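Local coordinates for proline iminopeptidase-related protein (Thermus thermophilus, PDB 2YYS), which is of unknown function but belongs to the peptidase S33 family of alpha/beta hydrolases and may act as a peptidase, at residues I123-L134 with L224-Y235; P73-L81 with A195-N203. All coordinates share one frame; numbering follows the deposited sequence.

In the fold
The chain illustrates how an alpha/beta hydrolase sheet carries an inserted helical region. Interaction 1 joins the ends of the adjacent parallel strands 119-125 and 221-226, the loops beyond them and the first turn of helix 131-141; the residues between its segments are just over half helical and probably correspond to the cap that this family inserts at this point. Interaction 2 ties helix 195-202 of that insertion to the approach to helix 78-91. Along the chain the segments alternate: 73-81, 123-134, 195-203, 224-235. The two centres lie 21 Å apart, and the nearest atoms, about 8 Å apart, do not touch. Interaction 1 thus closes the base of the insertion, while interaction 2 holds one of its helices against the core domain.

Interaction 1: I123-L134 with L224-Y235; sequences ILLAPWVNFPWL and LVGERDGTSYPY
Tyr235 and Trp133 run alongside one another head to tail, with CB of Tyr235 over the centre of the indole six-membered ring, 3.5 Å from its centroid in a CH-pi contact. The tyrosine ring meets the five-membered ring obliquely. Asn130 lays CB over one face of that phenol, while Val129 CG2 reaches its edge at Tyr235 CE2 (3.8 Å). Standing at 89° to the ring, the amide of Asn130 sends an N-H within its own plane from ND2 to Tyr235 OH (3.1 Å), a hydroxyl also bonded to Thr211. OD1 of the same amide caps the following helix by accepting from Trp133 N, which fixes how the amide is turned.

Nearer the strands, Trp128 NE1 donates to Thr231 OG1 (2.9 Å) through a bond bent to 139°. Thr231 OG1 sits between its own backbone N and carbonyl carbon (chi1 71°), from where it donates to Asp229 OD1 at 2.6 Å. The backbone N of Thr231 meets OD1 too, closing an Asx turn, and Asp229 OD2 is hydrogen-bonded to His255 ND1, a pairing consistent with the acid-histidine pair of alpha/beta hydrolases. Ser232 OG donates to Pro127 O (2.8 Å), and a water bridges that carbonyl to Ser232 O.

Further back, parallel pairing links Ala126 N to Leu224 O (2.8 Å) and Leu224 N to Leu124 O (3.0 Å). Helix 236-243 packs on Pro127, Val129 and Val225, and helix 262-274 on Ile123 and Leu224, while strand 247-250 flanks Val225 at the sheet's outer side.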
loop_
_atom_site.group_PDB
_atom_site.type_symbol
_atom_site.label_atom_id
_atom_site.label_comp_id
_atom_site.label_asym_id
_atom_site.label_seq_id
_atom_site.Cartn_x
_atom_site.Cartn_y
_atom_site.Cartn_z
ATOM N N ILE A 123 -7.300 -5.111 -4.757
ATOM C CA ILE A 123 -7.710 -3.729 -4.827
ATOM C C ILE A 123 -6.475 -2.915 -4.464
ATOM O O ILE A 123 -5.909 -3.073 -3.372
ATOM C CB ILE A 123 -8.890 -3.449 -3.865
ATOM C CG1 ILE A 123 -10.086 -4.318 -4.261
ATOM C CG2 ILE A 123 -9.268 -1.980 -3.914
ATOM C CD1 ILE A 123 -11.278 -4.287 -3.291
ATOM N N LEU A 124 -6.038 -2.092 -5.412
ATOM C CA LEU A 124 -4.911 -1.192 -5.242
ATOM C C LEU A 124 -5.413 0.214 -4.912
ATOM O O LEU A 124 -6.031 0.889 -5.744
ATOM C CB LEU A 124 -4.073 -1.160 -6.517
ATOM C CG LEU A 124 -3.748 -2.506 -7.180
ATOM C CD1 LEU A 124 -2.907 -2.306 -8.460
ATOM C CD2 LEU A 124 -3.021 -3.416 -6.221
ATOM N N LEU A 125 -5.156 0.642 -3.683
ATOM C CA LEU A 125 -5.490 1.985 -3.248
ATOM C C LEU A 125 -4.276 2.869 -3.411
ATOM O O LEU A 125 -3.217 2.584 -2.850
ATOM C CB LEU A 125 -5.926 1.976 -1.786
ATOM C CG LEU A 125 -6.970 0.932 -1.391
ATOM C CD1 LEU A 125 -7.171 0.948 0.114
ATOM C CD2 LEU A 125 -8.280 1.168 -2.095
ATOM N N ALA A 126 -4.429 3.962 -4.146
ATOM C CA ALA A 126 -3.356 4.937 -4.279
ATOM C C ALA A 126 -2.023 4.265 -4.612
ATOM O O ALA A 126 -1.025 4.454 -3.923
ATOM C CB ALA A 126 -3.236 5.718 -2.996
ATOM N N PRO A 127 -1.991 3.491 -5.683
ATOM C CA PRO A 127 -0.792 2.709 -5.995
ATOM C C PRO A 127 0.412 3.595 -6.304
ATOM O O PRO A 127 0.266 4.646 -6.951
ATOM C CB PRO A 127 -1.212 1.918 -7.231
ATOM C CG PRO A 127 -2.259 2.816 -7.882
ATOM C CD PRO A 127 -3.035 3.346 -6.711
ATOM N N TRP A 128 1.571 3.179 -5.797
ATOM C CA TRP A 128 2.873 3.725 -6.178
ATOM C C TRP A 128 3.601 2.637 -6.965
ATOM O O TRP A 128 3.846 1.546 -6.441
ATOM C CB TRP A 128 3.743 4.076 -4.958
ATOM C CG TRP A 128 3.253 5.187 -4.072
ATOM C CD1 TRP A 128 2.077 5.870 -4.176
ATOM C CD2 TRP A 128 3.939 5.746 -2.942
ATOM N NE1 TRP A 128 1.985 6.804 -3.176
ATOM C CE2 TRP A 128 3.113 6.750 -2.404
ATOM C CE3 TRP A 128 5.167 5.492 -2.323
ATOM C CZ2 TRP A 128 3.473 7.500 -1.289
ATOM C CZ3 TRP A 128 5.527 6.235 -1.215
ATOM C CH2 TRP A 128 4.682 7.230 -0.709
ATOM N N VAL A 129 3.947 2.929 -8.213
ATOM C CA VAL A 129 4.724 1.994 -9.011
ATOM C C VAL A 129 5.952 2.606 -9.680
ATOM O O VAL A 129 6.876 1.889 -10.025
ATOM C CB VAL A 129 3.863 1.336 -10.102
ATOM C CG1 VAL A 129 2.684 0.582 -9.488
ATOM C CG2 VAL A 129 3.371 2.356 -11.098
ATOM N N ASN A 130 5.937 3.917 -9.891
ATOM C CA ASN A 130 6.989 4.614 -10.605
ATOM C C ASN A 130 7.624 5.626 -9.667
ATOM O O ASN A 130 7.109 6.723 -9.483
ATOM C CB ASN A 130 6.431 5.306 -11.863
ATOM C CG ASN A 130 7.537 5.890 -12.743
ATOM O OD1 ASN A 130 8.633 6.148 -12.269
ATOM N ND2 ASN A 130 7.246 6.093 -14.029
ATOM N N PHE A 131 8.744 5.242 -9.065
ATOM C CA PHE A 131 9.425 6.098 -8.107
ATOM C C PHE A 131 10.159 7.281 -8.741
ATOM O O PHE A 131 10.141 8.363 -8.163
ATOM C CB PHE A 131 10.331 5.279 -7.184
ATOM C CG PHE A 131 9.576 4.607 -6.078
ATOM C CD1 PHE A 131 9.439 5.225 -4.838
ATOM C CD2 PHE A 131 8.954 3.389 -6.287
ATOM C CE1 PHE A 131 8.714 4.625 -3.817
ATOM C CE2 PHE A 131 8.220 2.785 -5.268
ATOM C CZ PHE A 131 8.106 3.409 -4.031
ATOM N N PRO A 132 10.814 7.114 -9.891
ATOM C CA PRO A 132 11.313 8.291 -10.611
ATOM C C PRO A 132 10.237 9.342 -10.849
ATOM O O PRO A 132 10.531 10.510 -10.726
ATOM C CB PRO A 132 11.830 7.713 -11.935
ATOM C CG PRO A 132 12.299 6.336 -11.546
ATOM C CD PRO A 132 11.232 5.865 -10.545
ATOM N N TRP A 133 9.022 8.929 -11.182
ATOM C CA TRP A 133 7.905 9.865 -11.355
ATOM C C TRP A 133 7.591 10.589 -10.040
ATOM O O TRP A 133 7.427 11.805 -10.016
ATOM C CB TRP A 133 6.655 9.130 -11.868
ATOM C CG TRP A 133 5.459 10.011 -12.013
ATOM C CD1 TRP A 133 5.173 10.850 -13.060
ATOM C CD2 TRP A 133 4.389 10.172 -11.068
ATOM N NE1 TRP A 133 3.989 11.514 -12.826
ATOM C CE2 TRP A 133 3.489 11.121 -11.611
ATOM C CE3 TRP A 133 4.091 9.599 -9.817
ATOM C CZ2 TRP A 133 2.321 11.511 -10.948
ATOM C CZ3 TRP A 133 2.931 9.989 -9.156
ATOM C CH2 TRP A 133 2.057 10.938 -9.727
ATOM N N LEU A 134 7.518 9.837 -8.945
ATOM C CA LEU A 134 7.255 10.426 -7.632
ATOM C C LEU A 134 8.331 11.422 -7.235
ATOM O O LEU A 134 8.036 12.462 -6.639
ATOM C CB LEU A 134 7.124 9.332 -6.568
ATOM C CG LEU A 134 6.798 9.747 -5.128
ATOM C CD1 LEU A 134 5.585 10.677 -5.059
ATOM C CD2 LEU A 134 6.562 8.522 -4.257
ATOM N N LEU A 224 -8.337 2.331 -7.006
ATOM C CA LEU A 224 -9.036 3.439 -6.360
ATOM C C LEU A 224 -7.996 4.452 -5.953
ATOM O O LEU A 224 -7.010 4.100 -5.309
ATOM C CB LEU A 224 -9.746 2.981 -5.085
ATOM C CG LEU A 224 -11.168 2.446 -5.143
ATOM C CD1 LEU A 224 -11.255 1.233 -6.013
ATOM C CD2 LEU A 224 -11.644 2.114 -3.727
ATOM N N VAL A 225 -8.220 5.709 -6.300
ATOM C CA VAL A 225 -7.234 6.744 -6.037
ATOM C C VAL A 225 -7.897 8.109 -5.868
ATOM O O VAL A 225 -8.959 8.371 -6.417
ATOM C CB VAL A 225 -6.183 6.766 -7.179
ATOM C CG1 VAL A 225 -6.817 7.201 -8.497
ATOM C CG2 VAL A 225 -4.989 7.645 -6.827
ATOM N N GLY A 226 -7.256 8.984 -5.110
ATOM C CA GLY A 226 -7.776 10.327 -4.906
ATOM C C GLY A 226 -7.298 11.220 -6.026
ATOM O O GLY A 226 -6.134 11.184 -6.393
ATOM N N GLU A 227 -8.192 12.024 -6.571
ATOM C CA GLU A 227 -7.827 12.993 -7.610
ATOM C C GLU A 227 -6.714 13.944 -7.198
ATOM O O GLU A 227 -5.922 14.396 -8.038
ATOM C CB GLU A 227 -9.060 13.812 -7.941
ATOM C CG GLU A 227 -8.901 14.828 -9.046
ATOM C CD GLU A 227 -10.151 15.681 -9.122
ATOM O OE1 GLU A 227 -10.378 16.501 -8.169
ATOM O OE2 GLU A 227 -10.918 15.454 -10.098
ATOM N N ARG A 228 -6.677 14.260 -5.906
ATOM C CA ARG A 228 -5.684 15.175 -5.342
ATOM C C ARG A 228 -4.560 14.501 -4.559
ATOM O O ARG A 228 -3.861 15.139 -3.777
ATOM C CB ARG A 228 -6.408 16.231 -4.504
ATOM C CG ARG A 228 -7.339 17.088 -5.386
ATOM C CD ARG A 228 -8.014 18.264 -4.691
ATOM N NE ARG A 228 -7.061 19.255 -4.191
ATOM C CZ ARG A 228 -7.397 20.335 -3.476
ATOM N NH1 ARG A 228 -8.674 20.582 -3.186
ATOM N NH2 ARG A 228 -6.455 21.173 -3.043
ATOM N N ASP A 229 -4.374 13.208 -4.796
ATOM C CA ASP A 229 -3.241 12.467 -4.246
ATOM C C ASP A 229 -2.063 12.681 -5.188
ATOM O O ASP A 229 -1.929 11.991 -6.200
ATOM C CB ASP A 229 -3.600 10.990 -4.135
ATOM C CG ASP A 229 -2.504 10.150 -3.511
ATOM O OD1 ASP A 229 -1.427 10.690 -3.194
ATOM O OD2 ASP A 229 -2.645 8.927 -3.321
ATOM N N GLY A 230 -1.238 13.676 -4.872
ATOM C CA GLY A 230 -0.057 13.974 -5.655
ATOM C C GLY A 230 1.056 12.930 -5.604
ATOM O O GLY A 230 2.044 13.094 -6.317
ATOM N N THR A 231 0.914 11.889 -4.776
ATOM C CA THR A 231 1.845 10.757 -4.770
ATOM C C THR A 231 1.446 9.608 -5.688
ATOM O O THR A 231 2.228 8.677 -5.869
ATOM C CB THR A 231 2.040 10.171 -3.353
ATOM O OG1 THR A 231 0.861 9.474 -2.927
ATOM C CG2 THR A 231 2.267 11.245 -2.318
ATOM N N SER A 232 0.243 9.658 -6.252
ATOM C CA SER A 232 -0.301 8.549 -7.041
ATOM C C SER A 232 -0.991 8.975 -8.341
ATOM O O SER A 232 -0.842 8.303 -9.344
ATOM C CB SER A 232 -1.313 7.760 -6.204
ATOM O OG SER A 232 -1.717 6.569 -6.863
ATOM N N TYR A 233 -1.771 10.058 -8.298
ATOM C CA TYR A 233 -2.560 10.526 -9.439
ATOM C C TYR A 233 -1.887 11.745 -10.070
ATOM O O TYR A 233 -1.408 12.619 -9.336
ATOM C CB TYR A 233 -4.003 10.877 -9.003
ATOM C CG TYR A 233 -4.934 11.036 -10.184
ATOM C CD1 TYR A 233 -5.460 9.924 -10.825
ATOM C CD2 TYR A 233 -5.226 12.292 -10.709
ATOM C CE1 TYR A 233 -6.262 10.054 -11.947
ATOM C CE2 TYR A 233 -6.046 12.431 -11.830
ATOM C CZ TYR A 233 -6.551 11.303 -12.443
ATOM O OH TYR A 233 -7.346 11.402 -13.554
ATOM N N PRO A 234 -1.862 11.871 -11.401
ATOM C CA PRO A 234 -2.530 10.986 -12.369
ATOM C C PRO A 234 -1.778 9.741 -12.860
ATOM O O PRO A 234 -2.309 9.093 -13.758
ATOM C CB PRO A 234 -2.758 11.921 -13.570
ATOM C CG PRO A 234 -1.612 12.889 -13.525
ATOM C CD PRO A 234 -1.208 13.009 -12.073
ATOM N N TYR A 235 -0.620 9.391 -12.308
ATOM C CA TYR A 235 0.088 8.210 -12.804
ATOM C C TYR A 235 -0.727 6.922 -12.667
ATOM O O TYR A 235 -0.537 5.993 -13.442
ATOM C CB TYR A 235 1.459 8.047 -12.144
ATOM C CG TYR A 235 2.376 7.242 -13.020
ATOM C CD1 TYR A 235 3.094 7.841 -14.040
ATOM C CD2 TYR A 235 2.480 5.863 -12.861
ATOM C CE1 TYR A 235 3.917 7.091 -14.876
ATOM C CE2 TYR A 235 3.282 5.112 -13.676
ATOM C CZ TYR A 235 4.005 5.721 -14.682
ATOM O OH TYR A 235 4.798 4.946 -15.491
HETATM O O HOH W 1 0.565 5.795 -9.540
#

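Interaction 2: P73-L81 with A195-N203; sequences PRLFTVDAL and APGLAFLRN
Phe76 and Phe200 carry the apolar part of this contact, each pushing its ring into the other segment. The backbone of Pro196 lies under the Phe76 ring, its CA 3.7 Å from the centroid and almost on the normal, a CH-pi contact; Leu75 CB stands toward the rim of the opposite face. On the Pro196 side of the ring, Pro196 CB lies 3.6 Å from Phe76 CE1, and Ala199 CB comes in obliquely at Phe76 CD2, 3.4 Å away. With CG anti to the carbonyl carbon (chi1 -67°), Phe76 can lie along the helix in this way.

Phe200 turns one face to the Phe76 carbonyl and takes Phe76 CB off-centre. The Leu81 and Phe200 side chains come toward each other, Leu81 CD1 lying obliquely to the ring, 3.8 Å from Phe200 CZ. At the more exposed end, Pro73 CG lies over one face of the Arg202 guanidinium, off-centre.

The polar contacts gather on one amide just past the end of helix 195-202. Asn203 ND2 gives a hydrogen bond to Pro73 O (2.9 Å) and another to Phe76 O (3.1 Å), both acceptors lying in its amide plane. Pro73 O also receives Phe76 N from the other face of its carbonyl. A leucine in place of Asn203 would probably leave Phe76 O without this donor and Pro73 O with just the bond from Phe76 N among the two segments, the turn at 73-76 being less firmly held to the helix.

Within segment 73-81, Thr77 OG1 accepts from Ala80 N and caps helix 78-91. Val78 and Leu81 on that helix pack against helix 105-115, whereas Pro196 and Phe200, from the inserted helix 195-202, touch loop residues Ser63 and Pro35.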
loop_
_atom_site.group_PDB
_atom_site.type_symbol
_atom_site.label_atom_id
_atom_site.label_comp_id
_atom_site.label_asym_id
_atom_site.label_seq_id
_atom_site.Cartn_x
_atom_site.Cartn_y
_atom_site.Cartn_z
ATOM N N PRO A 73 20.943 -4.646 5.290
ATOM C CA PRO A 73 20.092 -4.100 4.216
ATOM C C PRO A 73 19.599 -5.097 3.168
ATOM O O PRO A 73 18.652 -4.788 2.449
ATOM C CB PRO A 73 21.006 -3.073 3.541
ATOM C CG PRO A 73 22.399 -3.478 3.941
ATOM C CD PRO A 73 22.259 -3.974 5.337
ATOM N N ARG A 74 20.232 -6.259 3.066
ATOM C CA ARG A 74 19.834 -7.289 2.109
ATOM C C ARG A 74 18.528 -7.979 2.484
ATOM O O ARG A 74 17.956 -8.696 1.680
ATOM C CB ARG A 74 20.934 -8.351 2.001
ATOM C CG ARG A 74 22.275 -7.808 1.505
ATOM C CD ARG A 74 23.399 -8.825 1.581
ATOM N NE ARG A 74 23.577 -9.296 2.957
ATOM C CZ ARG A 74 24.290 -10.360 3.320
ATOM N NH1 ARG A 74 24.937 -11.095 2.415
ATOM N NH2 ARG A 74 24.363 -10.687 4.606
ATOM N N LEU A 75 18.074 -7.778 3.714
ATOM C CA LEU A 75 16.795 -8.311 4.156
ATOM C C LEU A 75 15.622 -7.540 3.565
ATOM O O LEU A 75 14.505 -8.035 3.573
ATOM C CB LEU A 75 16.707 -8.281 5.684
ATOM C CG LEU A 75 17.755 -9.135 6.407
ATOM C CD1 LEU A 75 17.782 -8.786 7.897
ATOM C CD2 LEU A 75 17.504 -10.627 6.183
ATOM N N PHE A 76 15.889 -6.346 3.037
ATOM C CA PHE A 76 14.845 -5.421 2.628
ATOM C C PHE A 76 14.757 -5.299 1.116
ATOM O O PHE A 76 15.379 -4.425 0.511
ATOM C CB PHE A 76 15.092 -4.080 3.301
ATOM C CG PHE A 76 14.908 -4.138 4.778
ATOM C CD1 PHE A 76 13.633 -4.314 5.311
ATOM C CD2 PHE A 76 15.996 -4.078 5.635
ATOM C CE1 PHE A 76 13.439 -4.401 6.667
ATOM C CE2 PHE A 76 15.814 -4.152 7.016
ATOM C CZ PHE A 76 14.536 -4.319 7.536
ATOM N N THR A 77 13.991 -6.213 0.520
ATOM C CA THR A 77 13.756 -6.236 -0.920
ATOM C C THR A 77 12.284 -6.477 -1.180
ATOM O O THR A 77 11.558 -6.967 -0.317
ATOM C CB THR A 77 14.557 -7.358 -1.610
ATOM O OG1 THR A 77 14.145 -8.631 -1.098
ATOM C CG2 THR A 77 16.086 -7.274 -1.314
ATOM N N VAL A 78 11.851 -6.132 -2.384
ATOM C CA VAL A 78 10.501 -6.443 -2.840
ATOM C C VAL A 78 10.240 -7.948 -2.777
ATOM O O VAL A 78 9.198 -8.372 -2.290
ATOM C CB VAL A 78 10.266 -5.902 -4.274
ATOM C CG1 VAL A 78 8.958 -6.422 -4.861
ATOM C CG2 VAL A 78 10.231 -4.410 -4.248
ATOM N N ASP A 79 11.195 -8.747 -3.259
ATOM C CA ASP A 79 11.077 -10.206 -3.237
ATOM C C ASP A 79 10.793 -10.733 -1.832
ATOM O O ASP A 79 9.957 -11.597 -1.655
ATOM C CB ASP A 79 12.359 -10.875 -3.778
ATOM C CG ASP A 79 12.526 -10.725 -5.303
ATOM O OD1 ASP A 79 11.593 -10.270 -6.004
ATOM O OD2 ASP A 79 13.581 -11.048 -5.887
ATOM N N ALA A 80 11.513 -10.230 -0.844
ATOM C CA ALA A 80 11.329 -10.669 0.538
ATOM C C ALA A 80 9.931 -10.318 1.051
ATOM O O ALA A 80 9.305 -11.127 1.729
ATOM C CB ALA A 80 12.389 -10.056 1.437
ATOM N N LEU A 81 9.438 -9.126 0.714
ATOM C CA LEU A 81 8.092 -8.710 1.115
ATOM C C LEU A 81 7.018 -9.581 0.466
ATOM O O LEU A 81 6.007 -9.899 1.076
ATOM C CB LEU A 81 7.852 -7.235 0.763
ATOM C CG LEU A 81 8.737 -6.181 1.445
ATOM C CD1 LEU A 81 8.228 -4.756 1.186
ATOM C CD2 LEU A 81 8.859 -6.406 2.934
ATOM N N ALA A 195 15.017 1.438 9.865
ATOM C CA ALA A 195 15.900 0.550 9.111
ATOM C C ALA A 195 15.336 0.077 7.762
ATOM O O ALA A 195 16.074 0.037 6.780
ATOM C CB ALA A 195 16.307 -0.643 9.959
ATOM N N PRO A 196 14.058 -0.304 7.706
ATOM C CA PRO A 196 13.468 -0.723 6.435
ATOM C C PRO A 196 13.499 0.388 5.390
ATOM O O PRO A 196 13.917 0.123 4.283
ATOM C CB PRO A 196 12.040 -1.113 6.818
ATOM C CG PRO A 196 12.136 -1.443 8.265
ATOM C CD PRO A 196 13.090 -0.415 8.813
ATOM N N GLY A 197 13.108 1.605 5.747
ATOM C CA GLY A 197 13.131 2.717 4.811
ATOM C C GLY A 197 14.542 3.038 4.334
ATOM O O GLY A 197 14.772 3.220 3.143
ATOM N N LEU A 198 15.488 3.091 5.271
ATOM C CA LEU A 198 16.886 3.367 4.947
ATOM C C LEU A 198 17.479 2.308 4.020
ATOM O O LEU A 198 18.194 2.638 3.081
ATOM C CB LEU A 198 17.728 3.485 6.221
ATOM C CG LEU A 198 17.474 4.744 7.062
ATOM C CD1 LEU A 198 18.245 4.675 8.391
ATOM C CD2 LEU A 198 17.844 6.031 6.292
ATOM N N ALA A 199 17.149 1.042 4.263
ATOM C CA ALA A 199 17.661 -0.049 3.447
ATOM C C ALA A 199 17.077 -0.015 2.035
ATOM O O ALA A 199 17.787 -0.225 1.079
ATOM C CB ALA A 199 17.384 -1.392 4.100
ATOM N N PHE A 200 15.785 0.243 1.900
ATOM C CA PHE A 200 15.194 0.313 0.568
ATOM C C PHE A 200 15.813 1.475 -0.213
ATOM O O PHE A 200 16.121 1.323 -1.394
ATOM C CB PHE A 200 13.663 0.403 0.637
ATOM C CG PHE A 200 12.979 -0.942 0.632
ATOM C CD1 PHE A 200 12.857 -1.668 -0.550
ATOM C CD2 PHE A 200 12.465 -1.484 1.803
ATOM C CE1 PHE A 200 12.229 -2.918 -0.568
ATOM C CE2 PHE A 200 11.834 -2.734 1.802
ATOM C CZ PHE A 200 11.717 -3.452 0.610
ATOM N N LEU A 201 16.038 2.604 0.466
ATOM C CA LEU A 201 16.685 3.783 -0.126
ATOM C C LEU A 201 18.082 3.442 -0.638
ATOM O O LEU A 201 18.433 3.756 -1.771
ATOM C CB LEU A 201 16.772 4.931 0.898
ATOM C CG LEU A 201 17.551 6.205 0.517
ATOM C CD1 LEU A 201 16.893 6.945 -0.633
ATOM C CD2 LEU A 201 17.711 7.150 1.721
ATOM N N ARG A 202 18.860 2.783 0.217
ATOM C CA ARG A 202 20.216 2.354 -0.104
ATOM C C ARG A 202 20.225 1.337 -1.250
ATOM O O ARG A 202 21.097 1.389 -2.099
ATOM C CB ARG A 202 20.864 1.783 1.162
ATOM C CG ARG A 202 22.192 1.056 1.015
ATOM C CD ARG A 202 22.609 0.366 2.338
ATOM N NE ARG A 202 24.037 0.047 2.447
ATOM C CZ ARG A 202 24.670 -0.914 1.759
ATOM N NH1 ARG A 202 24.023 -1.673 0.871
ATOM N NH2 ARG A 202 25.973 -1.116 1.961
ATOM N N ASN A 203 19.238 0.442 -1.292
ATOM C CA ASN A 203 19.166 -0.571 -2.334
ATOM C C ASN A 203 18.622 -0.057 -3.674
ATOM O O ASN A 203 18.477 -0.840 -4.596
ATOM C CB ASN A 203 18.352 -1.782 -1.849
ATOM C CG ASN A 203 19.030 -2.527 -0.683
ATOM O OD1 ASN A 203 20.205 -2.310 -0.386
ATOM N ND2 ASN A 203 18.272 -3.389 -0.007
#